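Local coordinates for protein triabin (Triatoma pallidipennis, PDB 1AVG) that inhibits thrombin by forming a one-to-one non-covalent complex that suppresses platelet aggregation and fibrin formation but barely affects amidolytic activity, at residues N22-L27 with P136-I141; E2-S7 with D122-F127; K10-F15 with I99-D104; T90-D95 with R111-T116; C39-T44 with N64-C69. All coordinates share one frame; numbering follows the deposited sequence.

How the contacts relate
The five contacts illustrate how a lipocalin-type barrel is stitched together: two join neighbouring strands, and three attach loop segments to the wall. Along the chain, contact 5 closes first, then contacts 3, 4, 2 and 1. Contact 5 pairs strands 37-43 and 66-71; contact 4, in the hairpin of strands 92-101 and 106-115, is centred about 12 Å away, with Phe-67 and Phe-92 packed between. Contact 2 fixes the N-terminal loop to strand 122-128, next to contact 4, and contact 1 sets the C-terminal helix on strand 24-28. Their centres lie about 22 Å apart, yet Leu-27 packs on Phe-127 where the sheet closes. Contact 3 uses the far end of strand 92-101, facing another protein chain.

Contact 1: N22-L27 with P136-I141; sequences NGTWYL and PDAKEI
One hydrogen bond carries the polar side of this contact: the backbone N-H of Ala-138 donates a hydrogen bond to Tyr-26 OH, with 2.9 Å from N to OH and an angle of 153° at the hydrogen. The phenol thereby holds an N-H of the first turn of helix 138-141, for which Asp-137 occupies the N-cap position. The carbonyl of Asp-137 accepts from both Glu-140 N and Ile-141 N, so the short helix is internally bonded as well. The rim of the tyrosine ring meets the peptide chain close to its own plane, Tyr-26 CE2 lying 3.2 Å from Pro-136 O.

Apolar packing centres on the methyl of Ala-138. Its CB is 4.0 Å from Tyr-26 CZ and 3.6 Å from Thr-24 CG2, a methyl placed anti to the backbone N of its residue; Thr-24 OG1 bonds instead to Gln-52.

Trp-25, between Thr-24 and Tyr-26, belongs to the Gly-X-Trp signature of lipocalins and makes a cation-pi contact with Arg-129. It packs on Phe-127 of strand 122-128, while on the helix side Ala-138 and Ile-141 rest on Val-54 of strand 51-56, and Ile-141 reaches Ala-37 and Cys-39 of strand 37-43.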
# COMPACT_ATOMS: atom_id res chain seq x y z
N ASN C 22 -5.85 18.83 -20.08
CA ASN C 22 -7.20 19.34 -20.21
C ASN C 22 -7.68 19.52 -18.78
O ASN C 22 -7.52 18.62 -17.96
CB ASN C 22 -8.07 18.32 -20.94
CG ASN C 22 -9.52 18.75 -21.04
OD1 ASN C 22 -9.82 19.93 -21.27
ND2 ASN C 22 -10.43 17.80 -20.86
N GLY C 23 -8.18 20.70 -18.47
CA GLY C 23 -8.68 20.95 -17.12
C GLY C 23 -7.68 21.51 -16.12
O GLY C 23 -6.70 22.16 -16.48
N THR C 24 -7.96 21.25 -14.85
CA THR C 24 -7.14 21.73 -13.76
C THR C 24 -6.66 20.59 -12.86
O THR C 24 -7.42 19.69 -12.53
CB THR C 24 -7.92 22.76 -12.89
OG1 THR C 24 -8.44 23.81 -13.73
CG2 THR C 24 -7.02 23.36 -11.82
N TRP C 25 -5.38 20.65 -12.51
CA TRP C 25 -4.75 19.67 -11.63
C TRP C 25 -4.13 20.50 -10.52
O TRP C 25 -3.61 21.58 -10.77
CB TRP C 25 -3.63 18.92 -12.35
CG TRP C 25 -4.09 17.97 -13.41
CD1 TRP C 25 -4.09 18.19 -14.76
CD2 TRP C 25 -4.50 16.61 -13.23
NE1 TRP C 25 -4.47 17.05 -15.43
CE2 TRP C 25 -4.73 16.06 -14.51
CE3 TRP C 25 -4.70 15.79 -12.10
CZ2 TRP C 25 -5.14 14.74 -14.70
CZ3 TRP C 25 -5.11 14.48 -12.29
CH2 TRP C 25 -5.32 13.96 -13.58
N TYR C 26 -4.23 20.01 -9.30
CA TYR C 26 -3.65 20.69 -8.15
C TYR C 26 -2.47 19.85 -7.69
O TYR C 26 -2.56 18.63 -7.64
CB TYR C 26 -4.68 20.82 -7.04
CG TYR C 26 -5.78 21.81 -7.35
CD1 TYR C 26 -6.91 21.42 -8.05
CD2 TYR C 26 -5.68 23.13 -6.91
CE1 TYR C 26 -7.94 22.33 -8.31
CE2 TYR C 26 -6.69 24.04 -7.16
CZ TYR C 26 -7.82 23.64 -7.86
OH TYR C 26 -8.84 24.54 -8.06
N LEU C 27 -1.36 20.50 -7.37
CA LEU C 27 -0.16 19.79 -6.97
C LEU C 27 0.48 20.42 -5.72
O LEU C 27 1.00 21.53 -5.78
CB LEU C 27 0.81 19.79 -8.15
CG LEU C 27 2.31 19.61 -8.01
CD1 LEU C 27 2.66 18.26 -7.43
CD2 LEU C 27 2.92 19.75 -9.39
N PRO C 136 -5.98 27.00 -2.94
CA PRO C 136 -6.67 28.16 -3.48
C PRO C 136 -7.46 27.65 -4.68
O PRO C 136 -7.06 26.67 -5.32
CB PRO C 136 -5.51 29.04 -3.96
CG PRO C 136 -4.37 28.63 -3.07
CD PRO C 136 -4.52 27.15 -3.04
N ASP C 137 -8.60 28.25 -4.96
CA ASP C 137 -9.38 27.83 -6.11
C ASP C 137 -8.59 28.27 -7.34
O ASP C 137 -8.07 29.38 -7.36
CB ASP C 137 -10.77 28.48 -6.10
CG ASP C 137 -11.64 28.06 -7.28
OD1 ASP C 137 -11.55 26.89 -7.71
OD2 ASP C 137 -12.45 28.89 -7.75
N ALA C 138 -8.47 27.41 -8.33
CA ALA C 138 -7.75 27.75 -9.54
C ALA C 138 -8.29 29.05 -10.12
O ALA C 138 -7.52 29.88 -10.60
CB ALA C 138 -7.85 26.63 -10.56
N LYS C 139 -9.60 29.26 -10.01
CA LYS C 139 -10.25 30.47 -10.52
C LYS C 139 -9.75 31.74 -9.82
O LYS C 139 -9.74 32.83 -10.41
CB LYS C 139 -11.77 30.33 -10.39
N GLU C 140 -9.36 31.62 -8.56
CA GLU C 140 -8.87 32.76 -7.80
C GLU C 140 -7.42 33.07 -8.18
O GLU C 140 -7.07 34.22 -8.43
CB GLU C 140 -8.93 32.49 -6.29
CG GLU C 140 -10.33 32.24 -5.73
CD GLU C 140 -10.32 31.60 -4.35
OE1 GLU C 140 -9.27 31.62 -3.66
OE2 GLU C 140 -11.37 31.05 -3.94
N ILE C 141 -6.59 32.03 -8.19
CA ILE C 141 -5.15 32.15 -8.48
C ILE C 141 -4.75 32.28 -9.96
O ILE C 141 -3.74 32.91 -10.28
CB ILE C 141 -4.37 30.96 -7.85
CG1 ILE C 141 -2.89 31.02 -8.23
CG2 ILE C 141 -4.97 29.62 -8.29
CD1 ILE C 141 -2.13 29.77 -7.86

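Contact 2: E2-S7 with D122-F127. Unlike the reference sequence in segment 122-127: Arg-123 (reference Asp), Phe-127 (reference Leu).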
# COMPACT_ATOMS: atom_id res chain seq x y z
N GLU C 2 17.15 14.25 -4.17
CA GLU C 2 18.50 13.84 -4.56
C GLU C 2 18.63 12.33 -4.66
O GLU C 2 18.64 11.62 -3.65
CB GLU C 2 19.52 14.41 -3.58
CG GLU C 2 19.64 15.92 -3.62
CD GLU C 2 20.67 16.46 -2.65
OE1 GLU C 2 21.66 15.77 -2.36
OE2 GLU C 2 20.47 17.60 -2.16
N GLY C 3 18.70 11.84 -5.89
CA GLY C 3 18.81 10.41 -6.14
C GLY C 3 17.87 10.01 -7.25
O GLY C 3 18.14 9.08 -8.02
N ASP C 4 16.76 10.74 -7.35
CA ASP C 4 15.75 10.49 -8.37
C ASP C 4 16.25 10.97 -9.73
O ASP C 4 16.92 12.01 -9.82
CB ASP C 4 14.45 11.22 -8.00
CG ASP C 4 13.95 10.85 -6.61
OD1 ASP C 4 14.49 9.93 -5.97
OD2 ASP C 4 12.98 11.49 -6.16
N ASP C 5 15.93 10.23 -10.78
CA ASP C 5 16.37 10.59 -12.12
C ASP C 5 15.30 10.24 -13.15
O ASP C 5 15.23 9.11 -13.64
CB ASP C 5 17.69 9.88 -12.45
CG ASP C 5 18.51 10.60 -13.51
OD1 ASP C 5 19.05 11.69 -13.22
OD2 ASP C 5 18.62 10.07 -14.64
N CYS C 6 14.46 11.22 -13.47
CA CYS C 6 13.38 11.05 -14.43
C CYS C 6 13.88 10.56 -15.78
O CYS C 6 13.15 9.89 -16.51
CB CYS C 6 12.64 12.38 -14.62
SG CYS C 6 12.08 13.10 -13.05
N SER C 7 15.13 10.90 -16.09
CA SER C 7 15.75 10.50 -17.35
C SER C 7 15.78 8.98 -17.52
O SER C 7 15.41 8.45 -18.57
CB SER C 7 17.17 11.07 -17.42
OG SER C 7 17.25 12.36 -16.84
N ASP C 122 15.15 16.77 -10.12
CA ASP C 122 14.17 15.71 -10.33
C ASP C 122 13.40 15.37 -9.08
O ASP C 122 13.98 15.18 -8.01
CB ASP C 122 14.85 14.43 -10.82
CG ASP C 122 15.67 14.64 -12.07
OD1 ASP C 122 16.63 15.44 -12.02
OD2 ASP C 122 15.37 14.00 -13.09
N ARG C 123 12.10 15.18 -9.23
CA ARG C 123 11.27 14.84 -8.09
C ARG C 123 9.97 14.17 -8.55
O ARG C 123 9.38 14.56 -9.55
CB ARG C 123 11.01 16.10 -7.27
CG ARG C 123 10.31 15.91 -5.94
CD ARG C 123 10.37 17.19 -5.12
NE ARG C 123 9.39 17.24 -4.04
CZ ARG C 123 9.25 18.26 -3.19
NH1 ARG C 123 10.04 19.33 -3.30
NH2 ARG C 123 8.33 18.22 -2.24
N TYR C 124 9.60 13.10 -7.85
CA TYR C 124 8.37 12.37 -8.14
C TYR C 124 7.23 13.12 -7.48
O TYR C 124 7.22 13.30 -6.26
CB TYR C 124 8.47 10.93 -7.60
CG TYR C 124 9.55 10.09 -8.26
CD1 TYR C 124 9.32 9.44 -9.47
CD2 TYR C 124 10.81 9.95 -7.67
CE1 TYR C 124 10.33 8.68 -10.09
CE2 TYR C 124 11.81 9.19 -8.27
CZ TYR C 124 11.57 8.56 -9.48
OH TYR C 124 12.58 7.82 -10.06
N LEU C 125 6.29 13.59 -8.29
CA LEU C 125 5.16 14.38 -7.80
C LEU C 125 3.83 13.71 -8.10
O LEU C 125 3.73 12.86 -8.98
CB LEU C 125 5.19 15.76 -8.46
CG LEU C 125 6.49 16.56 -8.43
CD1 LEU C 125 6.38 17.73 -9.40
CD2 LEU C 125 6.80 17.04 -7.03
N VAL C 126 2.79 14.13 -7.37
CA VAL C 126 1.45 13.60 -7.54
C VAL C 126 0.46 14.72 -7.85
O VAL C 126 0.20 15.57 -7.00
CB VAL C 126 0.98 12.85 -6.27
CG1 VAL C 126 -0.51 12.53 -6.37
CG2 VAL C 126 1.78 11.58 -6.10
N PHE C 127 -0.08 14.72 -9.07
CA PHE C 127 -1.05 15.73 -9.49
C PHE C 127 -2.44 15.24 -9.11
O PHE C 127 -2.84 14.14 -9.48
CB PHE C 127 -0.99 15.94 -11.01
CG PHE C 127 0.31 16.52 -11.52
CD1 PHE C 127 1.43 15.70 -11.71
CD2 PHE C 127 0.40 17.86 -11.88
CE1 PHE C 127 2.60 16.22 -12.26
CE2 PHE C 127 1.58 18.38 -12.43
CZ PHE C 127 2.68 17.56 -12.62
O HOH W 1 11.22 13.15 -4.99
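Two polar links join segments 2-7 and 122-127, one direct and one through water. In the first, Cys-6 N donates to Asp-122 OD2 at 2.9 Å with an angle of 149° at the hydrogen, approaching from above the carboxylate plane. The same OD2 is bonded to Ser-112 OG, which should restrain the buried carboxylate. In the second, a water donates to Asp-4 OD2 at 2.7 Å and accepts from Tyr-124 N at 3.3 Å, bridging side chain and strand backbone. Ala-1, bonded to the Asp-122 backbone, and Glu-9, bonded to Tyr-124 OH, are further ties.

Charge adds a further element. Asp-5 OD1 and Asp-122 OD2 are 4.3 Å apart, a repulsion probably eased by Lys-120, which forms a salt bridge with Asp-5.

Packing comes from Asp-4, whose carboxylate crosses the Tyr-124 ring obliquely, the planes 57° apart. It meets the ring rim, with Asp-4 OD2 3.1 Å from Tyr-124 CD2, and OD2 also bonds to Ala-1 N. Cys-6 SG lies 3.8 Å from Asp-122 CB.

The disulfide of Cys-6 with Cys-110 ties the loop to strand 106-115, the sheet neighbour of strand 122-128, whose Leu-125 and Phe-127 pack on Leu-27 of strand 24-28.

Contact 3: K10-F15 with I99-D104; sequences KAMGDF and ISVSYD
The two backbones diverge, from 5.3 Å between Met-12 CA and Ile-99 CA to 7.9 Å between Phe-15 CA and Val-101 CA, while the second segment turns a corner at Ser-100 through a classic beta bulge in which Ile-99 and Ser-100 both face Leu-108. At the wider end the side chains of Met-12, Phe-15, Val-101 and Tyr-103 fill the gap.

Val-101 CG1 is the common target. Met-12 crosses it at about a right angle and presents its sulfur; CG of Met-12 takes the crowded position between N and carbonyl carbon (chi1 72°), and the bend at the thioether brings CE within 3.6 Å of Tyr-103 OH, tip to tip. Phe-15 also crosses the valine at about a right angle, its CD1 3.6 Å from Val-101 CG1. The two aromatic rings meet obliquely, planes at 42°, with Phe-15 CE1 3.5 Å from Tyr-103 CE1 at the rim of the tyrosine. Met-12 CB packs 3.3 Å from Ile-99 O. Lys-16 N bonds to Tyr-103 OH.

Ser-100 OG and Asp-14 OD1 bond to another protein chain, so this corner belongs to the interface. Tyr-103, whose carbonyl accepts from Arg-129, occupies the loop between the sixth and seventh strands where lipocalins typically carry a Thr-Asp-Tyr motif.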
# COMPACT_ATOMS: atom_id res chain seq x y z
N LYS C 10 10.69 5.21 -16.78
CA LYS C 10 9.97 4.58 -17.86
C LYS C 10 8.54 5.11 -17.85
O LYS C 10 7.84 5.01 -16.84
CB LYS C 10 9.98 3.07 -17.68
CG LYS C 10 9.52 2.28 -18.89
CD LYS C 10 9.70 0.79 -18.65
CE LYS C 10 9.39 -0.00 -19.91
NZ LYS C 10 9.67 -1.45 -19.70
N ALA C 11 8.13 5.73 -18.96
CA ALA C 11 6.78 6.29 -19.06
C ALA C 11 5.76 5.16 -19.13
O ALA C 11 6.12 4.02 -19.39
CB ALA C 11 6.67 7.19 -20.28
N MET C 12 4.49 5.50 -18.92
CA MET C 12 3.43 4.50 -18.93
C MET C 12 2.97 3.96 -20.28
O MET C 12 2.11 3.08 -20.32
CB MET C 12 2.23 5.00 -18.12
CG MET C 12 1.44 6.09 -18.77
SD MET C 12 0.05 6.49 -17.73
CE MET C 12 -1.33 5.77 -18.62
N GLY C 13 3.48 4.50 -21.38
CA GLY C 13 3.08 4.00 -22.68
C GLY C 13 1.66 4.30 -23.14
O GLY C 13 1.46 5.07 -24.08
N ASP C 14 0.66 3.74 -22.47
CA ASP C 14 -0.74 3.98 -22.83
C ASP C 14 -1.26 5.37 -22.46
O ASP C 14 -2.48 5.59 -22.39
CB ASP C 14 -1.64 2.90 -22.19
CG ASP C 14 -1.51 2.85 -20.67
OD1 ASP C 14 -0.43 2.46 -20.18
OD2 ASP C 14 -2.50 3.18 -19.97
N PHE C 15 -0.35 6.31 -22.26
CA PHE C 15 -0.72 7.67 -21.87
C PHE C 15 -1.37 8.45 -23.00
O PHE C 15 -0.78 8.61 -24.07
CB PHE C 15 0.52 8.41 -21.36
CG PHE C 15 0.23 9.77 -20.79
CD1 PHE C 15 -0.57 9.92 -19.66
CD2 PHE C 15 0.74 10.92 -21.39
CE1 PHE C 15 -0.84 11.18 -19.14
CE2 PHE C 15 0.47 12.18 -20.88
CZ PHE C 15 -0.32 12.31 -19.75
N ILE C 99 4.38 8.35 -14.96
CA ILE C 99 4.55 6.99 -14.43
C ILE C 99 3.22 6.21 -14.37
O ILE C 99 3.10 5.12 -14.94
CB ILE C 99 5.15 7.03 -12.98
CG1 ILE C 99 6.26 8.08 -12.85
CG2 ILE C 99 5.66 5.66 -12.58
CD1 ILE C 99 7.49 7.82 -13.69
N SER C 100 2.23 6.79 -13.70
CA SER C 100 0.91 6.18 -13.51
C SER C 100 -0.08 7.31 -13.41
O SER C 100 0.15 8.26 -12.68
CB SER C 100 0.90 5.39 -12.20
OG SER C 100 -0.40 4.94 -11.84
N VAL C 101 -1.21 7.19 -14.09
CA VAL C 101 -2.20 8.24 -14.08
C VAL C 101 -3.63 7.80 -14.37
O VAL C 101 -3.87 6.92 -15.19
CB VAL C 101 -1.79 9.43 -15.06
CG1 VAL C 101 -1.14 8.89 -16.31
CG2 VAL C 101 -3.00 10.28 -15.45
N SER C 102 -4.56 8.37 -13.63
CA SER C 102 -5.96 8.13 -13.84
C SER C 102 -6.40 9.55 -14.11
O SER C 102 -6.50 10.37 -13.20
CB SER C 102 -6.62 7.57 -12.59
OG SER C 102 -6.30 8.36 -11.46
N TYR C 103 -6.60 9.86 -15.38
CA TYR C 103 -6.99 11.20 -15.82
C TYR C 103 -8.13 11.87 -15.06
O TYR C 103 -8.37 13.06 -15.26
CB TYR C 103 -7.31 11.17 -17.31
CG TYR C 103 -6.32 10.37 -18.12
CD1 TYR C 103 -5.03 10.82 -18.32
CD2 TYR C 103 -6.69 9.14 -18.66
CE1 TYR C 103 -4.11 10.05 -19.03
CE2 TYR C 103 -5.78 8.37 -19.37
CZ TYR C 103 -4.49 8.82 -19.55
OH TYR C 103 -3.58 8.05 -20.23
N ASP C 104 -8.81 11.15 -14.19
CA ASP C 104 -9.93 11.73 -13.45
C ASP C 104 -9.74 11.67 -11.94
O ASP C 104 -10.63 12.07 -11.19
CB ASP C 104 -11.24 11.02 -13.82
CG ASP C 104 -11.22 9.53 -13.51
OD1 ASP C 104 -10.15 8.89 -13.62
OD2 ASP C 104 -12.30 8.99 -13.17

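Contact 4: T90-D95 with R111-T116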
# COMPACT_ATOMS: atom_id res chain seq x y z
N THR C 90 10.72 34.86 -15.19
CA THR C 90 11.66 33.89 -14.62
C THR C 90 12.21 32.90 -15.64
O THR C 90 13.42 32.86 -15.89
CB THR C 90 11.02 33.13 -13.43
OG1 THR C 90 10.68 34.05 -12.39
CG2 THR C 90 12.00 32.11 -12.86
N GLU C 91 11.33 32.07 -16.20
CA GLU C 91 11.71 31.06 -17.19
C GLU C 91 12.51 29.86 -16.66
O GLU C 91 13.48 30.00 -15.90
CB GLU C 91 12.43 31.70 -18.37
CG GLU C 91 11.58 32.78 -19.05
CD GLU C 91 12.19 33.33 -20.33
OE1 GLU C 91 13.32 32.91 -20.70
OE2 GLU C 91 11.53 34.18 -20.97
N PHE C 92 12.07 28.68 -17.07
CA PHE C 92 12.69 27.41 -16.69
C PHE C 92 12.04 26.35 -17.55
O PHE C 92 10.97 26.57 -18.12
CB PHE C 92 12.41 27.10 -15.21
CG PHE C 92 10.95 26.85 -14.89
CD1 PHE C 92 10.40 25.58 -15.04
CD2 PHE C 92 10.12 27.88 -14.47
CE1 PHE C 92 9.05 25.35 -14.78
CE2 PHE C 92 8.77 27.66 -14.21
CZ PHE C 92 8.23 26.39 -14.37
N GLU C 93 12.67 25.20 -17.68
CA GLU C 93 12.08 24.13 -18.45
C GLU C 93 11.56 23.07 -17.48
O GLU C 93 12.14 22.85 -16.41
CB GLU C 93 13.08 23.50 -19.42
CG GLU C 93 12.45 22.45 -20.33
CD GLU C 93 13.47 21.52 -20.99
OE1 GLU C 93 14.29 20.91 -20.27
OE2 GLU C 93 13.42 21.37 -22.24
N ALA C 94 10.45 22.46 -17.85
CA ALA C 94 9.84 21.41 -17.05
C ALA C 94 9.57 20.22 -17.97
O ALA C 94 8.96 20.37 -19.03
CB ALA C 94 8.54 21.91 -16.43
N ASP C 95 10.11 19.07 -17.60
CA ASP C 95 9.92 17.84 -18.37
C ASP C 95 9.09 16.89 -17.51
O ASP C 95 9.34 16.78 -16.31
CB ASP C 95 11.27 17.21 -18.70
CG ASP C 95 12.19 18.16 -19.46
OD1 ASP C 95 11.69 18.99 -20.24
OD2 ASP C 95 13.42 18.09 -19.28
N ARG C 111 9.20 14.77 -12.51
CA ARG C 111 9.43 16.08 -13.09
C ARG C 111 10.86 16.60 -12.97
O ARG C 111 11.49 16.47 -11.92
CB ARG C 111 8.47 17.07 -12.44
CG ARG C 111 8.63 18.53 -12.81
CD ARG C 111 7.26 19.17 -12.63
NE ARG C 111 7.21 20.46 -11.93
CZ ARG C 111 7.89 20.78 -10.84
NH1 ARG C 111 8.73 19.92 -10.27
NH2 ARG C 111 7.59 21.90 -10.20
N SER C 112 11.36 17.14 -14.06
CA SER C 112 12.69 17.72 -14.08
C SER C 112 12.51 19.19 -14.36
O SER C 112 11.96 19.56 -15.40
CB SER C 112 13.55 17.10 -15.18
OG SER C 112 13.77 15.73 -14.91
N ILE C 113 12.85 20.02 -13.38
CA ILE C 113 12.74 21.46 -13.57
C ILE C 113 14.16 21.93 -13.76
O ILE C 113 15.09 21.45 -13.08
CB ILE C 113 12.09 22.22 -12.36
CG1 ILE C 113 11.41 21.27 -11.38
CG2 ILE C 113 11.04 23.21 -12.86
CD1 ILE C 113 12.30 20.80 -10.24
N THR C 114 14.34 22.82 -14.72
CA THR C 114 15.66 23.36 -15.00
C THR C 114 15.56 24.88 -15.11
O THR C 114 15.21 25.43 -16.16
CB THR C 114 16.20 22.78 -16.32
OG1 THR C 114 16.11 21.35 -16.28
CG2 THR C 114 17.64 23.18 -16.51
N PHE C 115 15.78 25.56 -13.99
CA PHE C 115 15.72 27.01 -13.99
C PHE C 115 16.95 27.51 -14.70
O PHE C 115 17.99 26.84 -14.67
CB PHE C 115 15.68 27.55 -12.56
CG PHE C 115 14.43 27.19 -11.82
CD1 PHE C 115 14.32 25.96 -11.17
CD2 PHE C 115 13.34 28.05 -11.81
CE1 PHE C 115 13.15 25.60 -10.52
CE2 PHE C 115 12.17 27.70 -11.17
CZ PHE C 115 12.07 26.47 -10.52
N THR C 116 16.83 28.64 -15.38
CA THR C 116 17.95 29.23 -16.11
C THR C 116 19.16 29.38 -15.19
O THR C 116 20.31 29.29 -15.63
CB THR C 116 17.54 30.60 -16.70
OG1 THR C 116 16.80 31.33 -15.71
CG2 THR C 116 16.68 30.40 -17.94
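Four backbone hydrogen bonds form two antiparallel hydrogen-bonded pairs. In the first, Glu-93 N donates to Thr-114 O at 3.0 Å from above the carbonyl plane, and Thr-114 N returns a bond of 2.8 Å to Glu-93 O, this one in plane. In the second, Asp-95 N reaches Ser-112 O at 2.9 Å and Ser-112 N reaches Asp-95 O at 3.0 Å, both in plane. Between them lies the non-hydrogen-bonded pair Ala-94 and Ile-113, where CA-H...O contacts such as Ala-94 CA to Ser-112 O, 3.3 Å, add to the pairing.

The face bearing Phe-92, Ala-94, Ile-113 and Phe-115 is apolar. Phe-92 CG sits in the crowded position between N and carbonyl carbon (chi1 66°), and the ring lies alongside both cross-strand neighbours. Its CD1 touches Ile-113 CG2 at 3.3 Å, while its CG lies over one face of the Phe-115 ring, the planes tilted by 38°. Further out, Phe-92 meets Phe-67 edge-to-face.

Chemically, Arg-111 brings a charge paired with Glu-55 and stacked cation-pi on Tyr-58 beside these apolar residues. On the other face Asp-95 OD1 bonds to Ser-81, but Asp-95 OD2 and Glu-93 OE1 are 3.1 Å apart, a repulsion that may raise a pKa.

Contact 5: C39-T44 with N64-C69; sequences CQKFTT and NVKFQC
Two parallel strands meet here, and four backbone hydrogen bonds form the first shell. Phe-67 N donates to Cys-39 O, Lys-41 N to Phe-67 O at 2.9 Å, Cys-69 N to Lys-41 O at 2.8 Å, and Thr-43 N to Cys-69 O. The last three approach nearly along the C=O axis of their acceptors; Thr-43 N is nonetheless bent at the hydrogen, 137°. In this staggered exchange, Lys-41 both gives and accepts, bonding to Phe-67 on one side and Cys-69 on the other.

Next come the side chains of the face bearing Gln-40, Phe-42, Phe-67 and Cys-69. Cys-69 CB sits over the centre of the Phe-42 ring, 3.9 Å from its centroid in a CH-pi contact, and SG follows over the same face at 4.0 Å from that centroid, a sulfur-aromatic contact. Gln-40 and Phe-67 lie side by side, CG of Gln-40 3.9 Å from CB of Phe-67.

The reverse face is basic. Lys-41, its chain extended, crosses Lys-66, which is bent near its tip (chi3 and chi4). Lys-41 NZ and Lys-66 NZ come within 3.2 Å. A weak hydrogen bond from Lys-41 NZ to Cys-142 O may soften this repulsion. Gln-68 NE2 packs 3.6 Å from Lys-41 CB.

Further out, Phe-82 meets Phe-42 edge-to-face, and disulfides tie each strand to a different third element, Cys-69 to Cys-84 and Cys-39 to Cys-142. Parallel pairing of strands 37-43 and 66-71 reflects the strand order of triabin, which departs from the meander of classical lipocalins; backbone bonding and the packing of Cys-69 on Phe-42 hold it.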
# COMPACT_ATOMS: atom_id res chain seq x y z
N CYS C 39 0.06 29.58 -10.26
CA CYS C 39 -0.72 28.97 -11.33
C CYS C 39 0.06 28.93 -12.63
O CYS C 39 0.57 29.95 -13.09
CB CYS C 39 -2.04 29.71 -11.57
SG CYS C 39 -2.96 29.04 -13.00
N GLN C 40 0.13 27.75 -13.23
CA GLN C 40 0.84 27.54 -14.48
C GLN C 40 -0.16 27.12 -15.53
O GLN C 40 -0.93 26.18 -15.31
CB GLN C 40 1.89 26.44 -14.31
CG GLN C 40 2.94 26.75 -13.26
CD GLN C 40 3.58 25.51 -12.67
OE1 GLN C 40 4.15 25.57 -11.58
NE2 GLN C 40 3.49 24.40 -13.37
N LYS C 41 -0.19 27.82 -16.65
CA LYS C 41 -1.10 27.49 -17.73
C LYS C 41 -0.31 26.79 -18.82
O LYS C 41 0.68 27.32 -19.32
CB LYS C 41 -1.79 28.74 -18.25
CG LYS C 41 -2.74 29.30 -17.21
CD LYS C 41 -3.11 30.76 -17.42
CE LYS C 41 -4.01 31.21 -16.29
NZ LYS C 41 -4.41 32.64 -16.35
N PHE C 42 -0.68 25.55 -19.09
CA PHE C 42 -0.01 24.73 -20.09
C PHE C 42 -0.79 24.68 -21.40
O PHE C 42 -2.02 24.66 -21.42
CB PHE C 42 0.21 23.30 -19.57
CG PHE C 42 1.33 23.18 -18.58
CD1 PHE C 42 1.21 23.72 -17.30
CD2 PHE C 42 2.50 22.52 -18.92
CE1 PHE C 42 2.26 23.61 -16.38
CE2 PHE C 42 3.55 22.41 -18.00
CZ PHE C 42 3.42 22.96 -16.73
N THR C 43 -0.04 24.66 -22.49
CA THR C 43 -0.61 24.57 -23.81
C THR C 43 0.21 23.55 -24.59
O THR C 43 1.43 23.69 -24.77
CB THR C 43 -0.71 25.98 -24.49
OG1 THR C 43 -0.83 25.84 -25.91
CG2 THR C 43 0.49 26.83 -24.14
N THR C 44 -0.45 22.45 -24.93
CA THR C 44 0.17 21.35 -25.67
C THR C 44 0.24 21.74 -27.14
O THR C 44 -0.73 22.23 -27.72
CB THR C 44 -0.64 20.03 -25.50
OG1 THR C 44 -0.02 18.97 -26.24
CG2 THR C 44 -2.08 20.20 -25.99
N ASN C 64 2.87 35.50 -5.86
CA ASN C 64 1.96 36.18 -6.79
C ASN C 64 2.44 36.16 -8.23
O ASN C 64 2.35 37.17 -8.93
CB ASN C 64 1.76 37.62 -6.35
CG ASN C 64 0.76 37.76 -5.23
OD1 ASN C 64 -0.44 37.61 -5.43
ND2 ASN C 64 1.26 38.03 -4.03
N VAL C 65 2.93 35.00 -8.68
CA VAL C 65 3.45 34.87 -10.04
C VAL C 65 2.71 33.83 -10.89
O VAL C 65 2.35 32.76 -10.41
CB VAL C 65 4.95 34.53 -10.01
CG1 VAL C 65 5.48 34.37 -11.41
CG2 VAL C 65 5.72 35.62 -9.28
N LYS C 66 2.49 34.17 -12.16
CA LYS C 66 1.82 33.28 -13.10
C LYS C 66 2.80 32.84 -14.18
O LYS C 66 3.65 33.64 -14.60
CB LYS C 66 0.65 34.00 -13.76
CG LYS C 66 -0.47 34.37 -12.83
CD LYS C 66 -1.68 34.77 -13.62
CE LYS C 66 -2.24 33.58 -14.40
NZ LYS C 66 -1.38 33.01 -15.49
N PHE C 67 2.69 31.60 -14.64
CA PHE C 67 3.57 31.06 -15.68
C PHE C 67 2.80 30.60 -16.90
O PHE C 67 1.75 29.97 -16.77
CB PHE C 67 4.36 29.87 -15.16
CG PHE C 67 5.29 30.21 -14.05
CD1 PHE C 67 4.85 30.19 -12.73
CD2 PHE C 67 6.61 30.55 -14.31
CE1 PHE C 67 5.71 30.51 -11.69
CE2 PHE C 67 7.47 30.88 -13.28
CZ PHE C 67 7.02 30.86 -11.97
N GLN C 68 3.31 30.94 -18.08
CA GLN C 68 2.70 30.51 -19.33
C GLN C 68 3.69 29.50 -19.92
O GLN C 68 4.83 29.86 -20.23
CB GLN C 68 2.48 31.68 -20.29
CG GLN C 68 1.05 32.24 -20.28
CD GLN C 68 0.00 31.23 -20.78
OE1 GLN C 68 0.33 30.24 -21.43
NE2 GLN C 68 -1.26 31.51 -20.49
N CYS C 69 3.27 28.24 -19.99
CA CYS C 69 4.11 27.17 -20.49
C CYS C 69 3.65 26.69 -21.85
O CYS C 69 2.49 26.33 -22.03
CB CYS C 69 4.08 25.99 -19.52
SG CYS C 69 4.52 26.39 -17.81